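Local coordinates for PrimPol AEP domain (PP-N190) (Cyanophage S-2L, PDB 6ZP9), which probably primes and copies DNA as the archaeo-eukaryotic primase (AEP) domain of the phage PrimPol, in a phage whose DNA carries 2-aminoadenine instead of adenine, at residues L25-D29 and V85-F89; L109-S113 and G183-D187. One frame throughout, in Å; residues are numbered along the deposited sequence.

Contact 1: residues L25-D29 and V85-F89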
loop_
_atom_site.group_PDB
_atom_site.type_symbol
_atom_site.label_atom_id
_atom_site.label_comp_id
_atom_site.label_asym_id
_atom_site.label_seq_id
_atom_site.Cartn_x
_atom_site.Cartn_y
_atom_site.Cartn_z
ATOM N N LEU A 25 -3.243 8.784 -6.271
ATOM C CA LEU A 25 -3.512 9.131 -4.884
ATOM C C LEU A 25 -2.236 9.118 -4.047
ATOM O O LEU A 25 -2.120 9.874 -3.078
ATOM C CB LEU A 25 -4.558 8.181 -4.313
ATOM C CG LEU A 25 -5.940 8.263 -4.977
ATOM C CD1 LEU A 25 -6.849 7.166 -4.414
ATOM C CD2 LEU A 25 -6.575 9.634 -4.782
ATOM N N LEU A 26 -1.261 8.298 -4.417
ATOM C CA LEU A 26 0.021 8.282 -3.727
ATOM C C LEU A 26 0.987 9.338 -4.245
ATOM O O LEU A 26 2.139 9.369 -3.790
ATOM C CB LEU A 26 0.663 6.897 -3.842
ATOM C CG LEU A 26 -0.034 5.802 -3.030
ATOM C CD1 LEU A 26 0.643 4.467 -3.324
ATOM C CD2 LEU A 26 -0.011 6.123 -1.531
ATOM N N ARG A 27 0.541 10.198 -5.167
ATOM C CA ARG A 27 1.372 11.247 -5.772
ATOM C C ARG A 27 2.663 10.676 -6.361
ATOM O O ARG A 27 3.715 11.324 -6.358
ATOM C CB ARG A 27 1.652 12.366 -4.765
ATOM C CG ARG A 27 0.356 13.052 -4.312
ATOM C CD ARG A 27 0.557 14.080 -3.190
ATOM N NE ARG A 27 1.441 15.166 -3.596
ATOM C CZ ARG A 27 1.030 16.266 -4.218
ATOM N NH1 ARG A 27 -0.255 16.423 -4.503
ATOM N NH2 ARG A 27 1.901 17.210 -4.550
ATOM N N LYS A 28 2.583 9.462 -6.899
ATOM C CA LYS A 28 3.728 8.777 -7.480
ATOM C C LYS A 28 3.793 8.983 -8.993
ATOM O O LYS A 28 2.855 9.462 -9.635
ATOM C CB LYS A 28 3.683 7.286 -7.150
ATOM C CG LYS A 28 4.070 6.977 -5.726
ATOM C CD LYS A 28 3.880 5.488 -5.419
ATOM C CE LYS A 28 4.984 4.665 -6.057
ATOM N NZ LYS A 28 6.320 4.872 -5.404
ATOM N N ASP A 29 4.936 8.612 -9.552
ATOM C CA ASP A 29 5.252 8.766 -10.965
ATOM C C ASP A 29 5.365 7.365 -11.542
ATOM O O ASP A 29 6.192 6.576 -11.079
ATOM C CB ASP A 29 6.562 9.548 -11.118
ATOM C CG ASP A 29 6.965 9.795 -12.567
ATOM O OD1 ASP A 29 6.388 9.186 -13.493
ATOM O OD2 ASP A 29 7.887 10.618 -12.777
ATOM N N VAL A 85 9.011 8.842 1.139
ATOM C CA VAL A 85 7.746 8.117 1.110
ATOM C C VAL A 85 6.627 9.149 1.210
ATOM O O VAL A 85 6.730 10.110 1.982
ATOM C CB VAL A 85 7.647 7.066 2.244
ATOM C CG1 VAL A 85 6.490 6.111 1.993
ATOM C CG2 VAL A 85 8.943 6.267 2.380
ATOM N N ASN A 86 5.569 8.971 0.410
ATOM C CA ASN A 86 4.512 9.972 0.304
ATOM C C ASN A 86 3.318 9.725 1.220
ATOM O O ASN A 86 2.412 10.565 1.262
ATOM C CB ASN A 86 4.000 10.048 -1.130
ATOM C CG ASN A 86 5.020 10.610 -2.068
ATOM O OD1 ASN A 86 5.998 11.216 -1.626
ATOM N ND2 ASN A 86 4.808 10.423 -3.370
ATOM N N ALA A 87 3.282 8.605 1.938
ATOM C CA ALA A 87 2.136 8.247 2.762
ATOM C C ALA A 87 2.605 7.352 3.900
ATOM O O ALA A 87 3.611 6.655 3.769
ATOM C CB ALA A 87 1.073 7.511 1.932
ATOM N N ILE A 88 1.872 7.363 5.012
ATOM C CA ILE A 88 1.932 6.257 5.961
ATOM C C ILE A 88 0.704 5.387 5.714
ATOM O O ILE A 88 -0.284 5.821 5.109
ATOM C CB ILE A 88 2.012 6.713 7.438
ATOM C CG1 ILE A 88 0.861 7.670 7.774
ATOM C CG2 ILE A 88 3.399 7.307 7.733
ATOM C CD1 ILE A 88 0.835 8.096 9.236
ATOM N N PHE A 89 0.761 4.141 6.179
ATOM C CA PHE A 89 -0.253 3.162 5.802
ATOM C C PHE A 89 -0.158 1.954 6.723
ATOM O O PHE A 89 0.893 1.693 7.323
ATOM C CB PHE A 89 -0.084 2.728 4.340
ATOM C CG PHE A 89 1.330 2.338 3.982
ATOM C CD1 PHE A 89 2.230 3.293 3.526
ATOM C CD2 PHE A 89 1.757 1.028 4.111
ATOM C CE1 PHE A 89 3.531 2.951 3.208
ATOM C CE2 PHE A 89 3.054 0.676 3.790
ATOM C CZ PHE A 89 3.945 1.640 3.333
#
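Asn86 meets the end of helix 16-25 through its side-chain amide. The helix closes there in a Schellman motif, with Arg27 at positive phi (53°) as the first residue to leave helical geometry. Asn86 sits where strand 85-90 turns a corner, between Val85 and Ala87. Its CG lies anti to its own carbonyl carbon (chi1 -68°), which sends the amide across to the other segment. Asn86 ND2 donates to Leu26 O at 2.9 Å with an N-H...O angle of 159°. The acceptor lies nearly in the amide plane, and the donor lies in the plane of the Leu26 carbonyl. Arg27 O is also near Asn86 ND2, at 3.3 Å, but the angle is too poor for a hydrogen bond. The aliphatic part of Lys28 passes the same amide, with CG 4.2 Å from Asn86 ND2. Its NZ goes elsewhere, to a salt bridge with Asp74. The contact thus joins the helix C-terminus to the edge strand 85-90 of one antiparallel sheet. Strand 123-129 pairs with this strand, and its Tyr126 and Val128 touch Leu26 and Ala87 respectively. At Ala87 the polar contact gives way to an apolar one: the methyl CB meets Leu26 CD2 at 3.9 Å.

Contact 2: residues L109-S113 and G183-D187. With CA (calcium ion), chain C.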
loop_
_atom_site.group_PDB
_atom_site.type_symbol
_atom_site.label_atom_id
_atom_site.label_comp_id
_atom_site.label_asym_id
_atom_site.label_seq_id
_atom_site.Cartn_x
_atom_site.Cartn_y
_atom_site.Cartn_z
ATOM N N LEU A 109 -7.309 7.964 15.239
ATOM C CA LEU A 109 -6.643 8.355 14.011
ATOM C C LEU A 109 -7.513 9.327 13.220
ATOM O O LEU A 109 -8.742 9.317 13.351
ATOM C CB LEU A 109 -6.360 7.129 13.159
ATOM C CG LEU A 109 -5.293 6.204 13.718
ATOM C CD1 LEU A 109 -5.303 4.880 12.982
ATOM C CD2 LEU A 109 -3.953 6.890 13.607
ATOM N N PRO A 110 -6.908 10.176 12.396
ATOM C CA PRO A 110 -7.695 10.969 11.448
ATOM C C PRO A 110 -8.167 10.081 10.303
ATOM O O PRO A 110 -7.677 8.969 10.102
ATOM C CB PRO A 110 -6.705 12.036 10.970
ATOM C CG PRO A 110 -5.383 11.383 11.090
ATOM C CD PRO A 110 -5.464 10.448 12.277
ATOM N N ARG A 111 -9.139 10.589 9.558
ATOM C CA ARG A 111 -9.725 9.809 8.476
ATOM C C ARG A 111 -8.670 9.510 7.413
ATOM O O ARG A 111 -7.927 10.418 7.015
ATOM C CB ARG A 111 -10.900 10.562 7.852
ATOM C CG ARG A 111 -11.576 9.806 6.729
ATOM C CD ARG A 111 -12.769 10.577 6.198
ATOM N NE ARG A 111 -13.731 10.868 7.261
ATOM C CZ ARG A 111 -14.684 10.030 7.666
ATOM N NH1 ARG A 111 -14.818 8.825 7.111
ATOM N NH2 ARG A 111 -15.502 10.396 8.645
ATOM N N PRO A 112 -8.555 8.269 6.946
ATOM C CA PRO A 112 -7.561 7.970 5.909
ATOM C C PRO A 112 -7.815 8.785 4.644
ATOM O O PRO A 112 -8.955 9.134 4.317
ATOM C CB PRO A 112 -7.755 6.467 5.659
ATOM C CG PRO A 112 -8.354 5.949 6.944
ATOM C CD PRO A 112 -9.251 7.057 7.420
ATOM N N SER A 113 -6.729 9.115 3.939
ATOM C CA SER A 113 -6.877 9.740 2.628
ATOM C C SER A 113 -7.650 8.836 1.679
ATOM O O SER A 113 -8.472 9.313 0.885
ATOM C CB SER A 113 -5.505 10.066 2.042
ATOM O OG SER A 113 -4.804 10.982 2.865
ATOM N N GLY A 183 -9.443 12.854 -1.007
ATOM C CA GLY A 183 -8.642 13.918 -1.550
ATOM C C GLY A 183 -7.801 14.662 -0.537
ATOM O O GLY A 183 -7.014 15.533 -0.939
ATOM N N GLU A 184 -7.926 14.352 0.753
ATOM C CA GLU A 184 -7.236 15.137 1.771
ATOM C C GLU A 184 -5.760 14.769 1.856
ATOM O O GLU A 184 -5.378 13.605 1.689
ATOM C CB GLU A 184 -7.903 14.958 3.134
ATOM C CG GLU A 184 -9.361 15.459 3.164
ATOM C CD GLU A 184 -9.517 16.983 3.035
ATOM O OE1 GLU A 184 -8.544 17.743 3.243
ATOM O OE2 GLU A 184 -10.642 17.425 2.728
ATOM N N LEU A 185 -4.937 15.782 2.112
ATOM C CA LEU A 185 -3.495 15.637 2.258
ATOM C C LEU A 185 -3.106 16.087 3.658
ATOM O O LEU A 185 -3.599 17.112 4.138
ATOM C CB LEU A 185 -2.752 16.457 1.207
ATOM C CG LEU A 185 -3.004 16.045 -0.252
ATOM C CD1 LEU A 185 -2.258 16.930 -1.235
ATOM C CD2 LEU A 185 -2.639 14.591 -0.449
ATOM N N TYR A 186 -2.237 15.321 4.311
ATOM C CA TYR A 186 -1.844 15.579 5.689
ATOM C C TYR A 186 -0.475 16.239 5.737
ATOM O O TYR A 186 0.290 16.226 4.770
ATOM C CB TYR A 186 -1.839 14.283 6.516
ATOM C CG TYR A 186 -3.235 13.833 6.847
ATOM C CD1 TYR A 186 -3.896 14.333 7.955
ATOM C CD2 TYR A 186 -3.917 12.958 6.013
ATOM C CE1 TYR A 186 -5.187 13.959 8.244
ATOM C CE2 TYR A 186 -5.219 12.574 6.291
ATOM C CZ TYR A 186 -5.851 13.083 7.407
ATOM O OH TYR A 186 -7.146 12.707 7.699
ATOM N N ASP A 187 -0.183 16.826 6.883
ATOM C CA ASP A 187 1.112 17.410 7.128
ATOM C C ASP A 187 1.871 16.539 8.108
ATOM O O ASP A 187 1.318 16.174 9.154
ATOM C CB ASP A 187 0.969 18.824 7.684
ATOM C CG ASP A 187 2.292 19.412 8.104
ATOM O OD1 ASP A 187 3.031 19.886 7.216
ATOM O OD2 ASP A 187 2.595 19.385 9.319
HETATM CA CA CA C . -4.953 18.974 4.565
HETATM O O HOH W 1 -7.934 10.608 -1.452
HETATM O O HOH W 2 -6.769 17.358 5.556
HETATM O O HOH W 3 -3.208 20.300 5.526
HETATM O O HOH W 4 -6.471 20.772 5.153
HETATM O O HOH W 5 -5.055 18.034 6.933
#
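Tyr186 and Ser113 carry the direct hydrogen bonds between two loops, 109-113 and 183-187. Tyr186 CG lies anti to its own carbonyl carbon (chi1 -75°), on a CB that points toward 109-113, which carries the hydroxyl to Arg111 O. Tyr186 OH donates to Arg111 O over a short 2.5 Å, on a lone pair in the carbonyl plane. Ser113 OG donates to Glu184 O at 2.9 Å, tilted 32° from that carbonyl's plane. Ser113 OG also lies in the Tyr186 ring plane, at the edge formed by CD2 and CE2, and is hydrogen-bonded to Val128 N. Water 1 bridges the loops, donating a hydrogen bond to Ser113 O and accepting one from Gly183 N. The apolar part is small: Pro110 CB touches Tyr186 CE1 at 3.7 Å, the two rings oblique. A calcium ion sits on the side of 183-187 away from 109-113, bound by Leu185 O at 2.3 Å and four waters. Water 2 among them donates to Glu184 OE1. The contact ties the loop leading into strand 114-117 to the link between strand 177-179 and helix 188-194. Strand 123-129 flanks both loops: Trp127 NE1 hydrogen-bonds to Pro110 O, and its ring meets Tyr186 edge-to-face. Asp187 then N-caps helix 188-194.

Contact 1 is buried nearer the middle of the domain, while contact 2 lies at the surface. Both gather round the same antiparallel sheet. Contact 1 uses its edge strand 85-90, and contact 2 uses the loops next to strands 114-117 and 177-179. Strand 123-129 is a common neighbour. In each, a side-chain donor bonds a backbone carbonyl: an amide once in contact 1, beside a small apolar patch, and hydroxyls twice in contact 2, which adds a bridging water, a proline-tyrosine contact and a hydrated calcium. Their centres are 12 Å apart, and they touch where Arg27 NH1 packs on Leu185 CD1 at 3.9 Å. Along the chain, contact 1 closes before contact 2 begins.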